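Local coordinates for PUA domain-containing protein (Thermoplasma acidophilum DSM 1728, PDB 1Q7H) that is of uncharacterised function but probably binds RNA through its PUA domain, with a possible role in translation initiation, at residues Glu17-Arg21 / Tyr22-Ile26. Sequence-based numbering, arbitrary orientation.
Unlike the reference sequence in segment 17-21: Gln18 (reference Ala), Ser20 (reference Ala).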
loop_
_atom_site.group_PDB
_atom_site.type_symbol
_atom_site.label_atom_id
_atom_site.label_comp_id
_atom_site.label_asym_id
_atom_site.label_seq_id
_atom_site.Cartn_x
_atom_site.Cartn_y
_atom_site.Cartn_z
ATOM N N GLU A 17 -2.842 -8.091 12.810
ATOM C CA GLU A 17 -1.439 -8.362 13.066
ATOM C C GLU A 17 -0.599 -8.207 11.809
ATOM O O GLU A 17 0.517 -7.718 11.871
ATOM C CB GLU A 17 -1.268 -9.766 13.647
ATOM C CG GLU A 17 -2.050 -10.008 14.921
ATOM C CD GLU A 17 -1.904 -11.437 15.431
ATOM O OE1 GLU A 17 -1.877 -12.370 14.595
ATOM O OE2 GLU A 17 -1.832 -11.628 16.666
ATOM N N GLN A 18 -1.125 -8.627 10.667
ATOM C CA GLN A 18 -0.383 -8.479 9.418
ATOM C C GLN A 18 -0.152 -6.997 9.107
ATOM O O GLN A 18 0.941 -6.601 8.711
ATOM C CB GLN A 18 -1.145 -9.120 8.261
ATOM C CG GLN A 18 -1.034 -10.631 8.245
ATOM C CD GLN A 18 0.348 -11.104 7.842
ATOM O OE1 GLN A 18 0.709 -12.254 8.077
ATOM N NE2 GLN A 18 1.123 -10.224 7.216
HETATM N N MSE A 19 -1.190 -6.186 9.281
HETATM C CA MSE A 19 -1.091 -4.760 9.019
HETATM C C MSE A 19 -0.235 -4.040 10.063
HETATM O O MSE A 19 0.423 -3.045 9.752
HETATM C CB MSE A 19 -2.488 -4.150 8.962
HETATM C CG MSE A 19 -3.300 -4.604 7.759
HETATM SE SE MSE A 19 -2.446 -4.183 6.048
HETATM C CE MSE A 19 -1.553 -5.876 5.716
ATOM N N SER A 20 -0.241 -4.540 11.296
ATOM C CA SER A 20 0.552 -3.942 12.372
ATOM C C SER A 20 2.048 -4.055 12.056
ATOM O O SER A 20 2.870 -3.334 12.611
ATOM C CB SER A 20 0.248 -4.625 13.714
ATOM O OG SER A 20 0.891 -3.952 14.796
ATOM N N ARG A 21 2.399 -4.963 11.156
ATOM C CA ARG A 21 3.794 -5.127 10.767
ATOM C C ARG A 21 4.320 -3.846 10.142
ATOM O O ARG A 21 5.517 -3.571 10.182
ATOM C CB ARG A 21 3.935 -6.251 9.743
ATOM C CG ARG A 21 3.810 -7.661 10.303
ATOM C CD ARG A 21 4.004 -8.658 9.177
ATOM N NE ARG A 21 5.117 -8.252 8.320
ATOM C CZ ARG A 21 5.294 -8.665 7.070
ATOM N NH1 ARG A 21 4.429 -9.507 6.518
ATOM N NH2 ARG A 21 6.331 -8.228 6.367
ATOM N N TYR A 22 3.421 -3.069 9.551
ATOM C CA TYR A 22 3.808 -1.827 8.896
ATOM C C TYR A 22 3.363 -0.626 9.702
ATOM O O TYR A 22 3.380 0.502 9.210
ATOM C CB TYR A 22 3.191 -1.772 7.497
ATOM C CG TYR A 22 3.668 -2.891 6.617
ATOM C CD1 TYR A 22 4.988 -2.933 6.177
ATOM C CD2 TYR A 22 2.809 -3.925 6.237
ATOM C CE1 TYR A 22 5.450 -3.977 5.380
ATOM C CE2 TYR A 22 3.262 -4.975 5.438
ATOM C CZ TYR A 22 4.585 -4.995 5.014
ATOM O OH TYR A 22 5.049 -6.024 4.220
ATOM N N GLY A 23 2.959 -0.878 10.943
ATOM C CA GLY A 23 2.503 0.196 11.803
ATOM C C GLY A 23 1.106 0.689 11.456
ATOM O O GLY A 23 0.700 1.751 11.917
ATOM N N ILE A 24 0.377 -0.069 10.635
ATOM C CA ILE A 24 -0.990 0.301 10.257
ATOM C C ILE A 24 -1.862 -0.326 11.344
ATOM O O ILE A 24 -1.999 -1.549 11.428
ATOM C CB ILE A 24 -1.350 -0.260 8.844
ATOM C CG1 ILE A 24 -0.393 0.336 7.802
ATOM C CG2 ILE A 24 -2.800 0.086 8.481
ATOM C CD1 ILE A 24 -0.539 -0.189 6.392
ATOM N N ASP A 25 -2.442 0.521 12.183
ATOM C CA ASP A 25 -3.241 0.068 13.317
ATOM C C ASP A 25 -4.750 -0.030 13.120
ATOM O O ASP A 25 -5.447 0.984 13.136
ATOM C CB ASP A 25 -2.953 0.988 14.513
ATOM C CG ASP A 25 -3.633 0.533 15.791
ATOM O OD1 ASP A 25 -4.502 -0.367 15.746
ATOM O OD2 ASP A 25 -3.300 1.090 16.853
ATOM N N ILE A 26 -5.255 -1.252 12.952
ATOM C CA ILE A 26 -6.694 -1.474 12.805
ATOM C C ILE A 26 -7.161 -2.482 13.848
ATOM O O ILE A 26 -8.204 -3.106 13.701
ATOM C CB ILE A 26 -7.077 -2.011 11.408
ATOM C CG1 ILE A 26 -6.194 -3.204 11.046
ATOM C CG2 ILE A 26 -6.965 -0.903 10.366
ATOM C CD1 ILE A 26 -6.599 -3.881 9.749
#
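The side chains of Tyr22 and Arg21 run alongside each other, pointing the same way, in the turn that follows helix 9-20, and the tyrosine can be followed outward atom by atom. CB lies 3.8 Å from Met19 O; CG, anti to the carbonyl carbon (chi1 -62°), rests near Arg21 C, a torsion that swings the ring alongside the arginine, whose CB sits over one ring face. CD1 lies 4.1 Å from Arg21 O, and CD2 passes 4.1 Å from Gln18 O. CZ sits over one face of the Arg21 guanidinium, offset toward its rim, with the two planes 36° apart, and OH comes 3.3 Å from Arg21 NH2 at an angle too poor for a hydrogen bond. The backbone here illustrates how a helix is ended by a Schellman motif: Ile24 N reaches back to Met19 O (3.1 Å) and Gly23 N to Ser20 O (3.0 Å), with Gly23 as the C-prime residue, its positive phi (76°) favouring glycine. Met19 O also accepts Tyr22 N, the two donors arriving from opposite faces of the carbonyl plane. The reversal brings Ile24 and Ile26 against Met19 (a selenomethionine), the Ile26 side chain crossing it at a slant, with CD1 3.9 Å from Met19 CG; Leu62 of helix 60-65 touches all three. An alanine in place of Tyr22, lacking the ring, would probably leave Phe108 without its edge-to-face partner and the Arg21 guanidinium freer to turn.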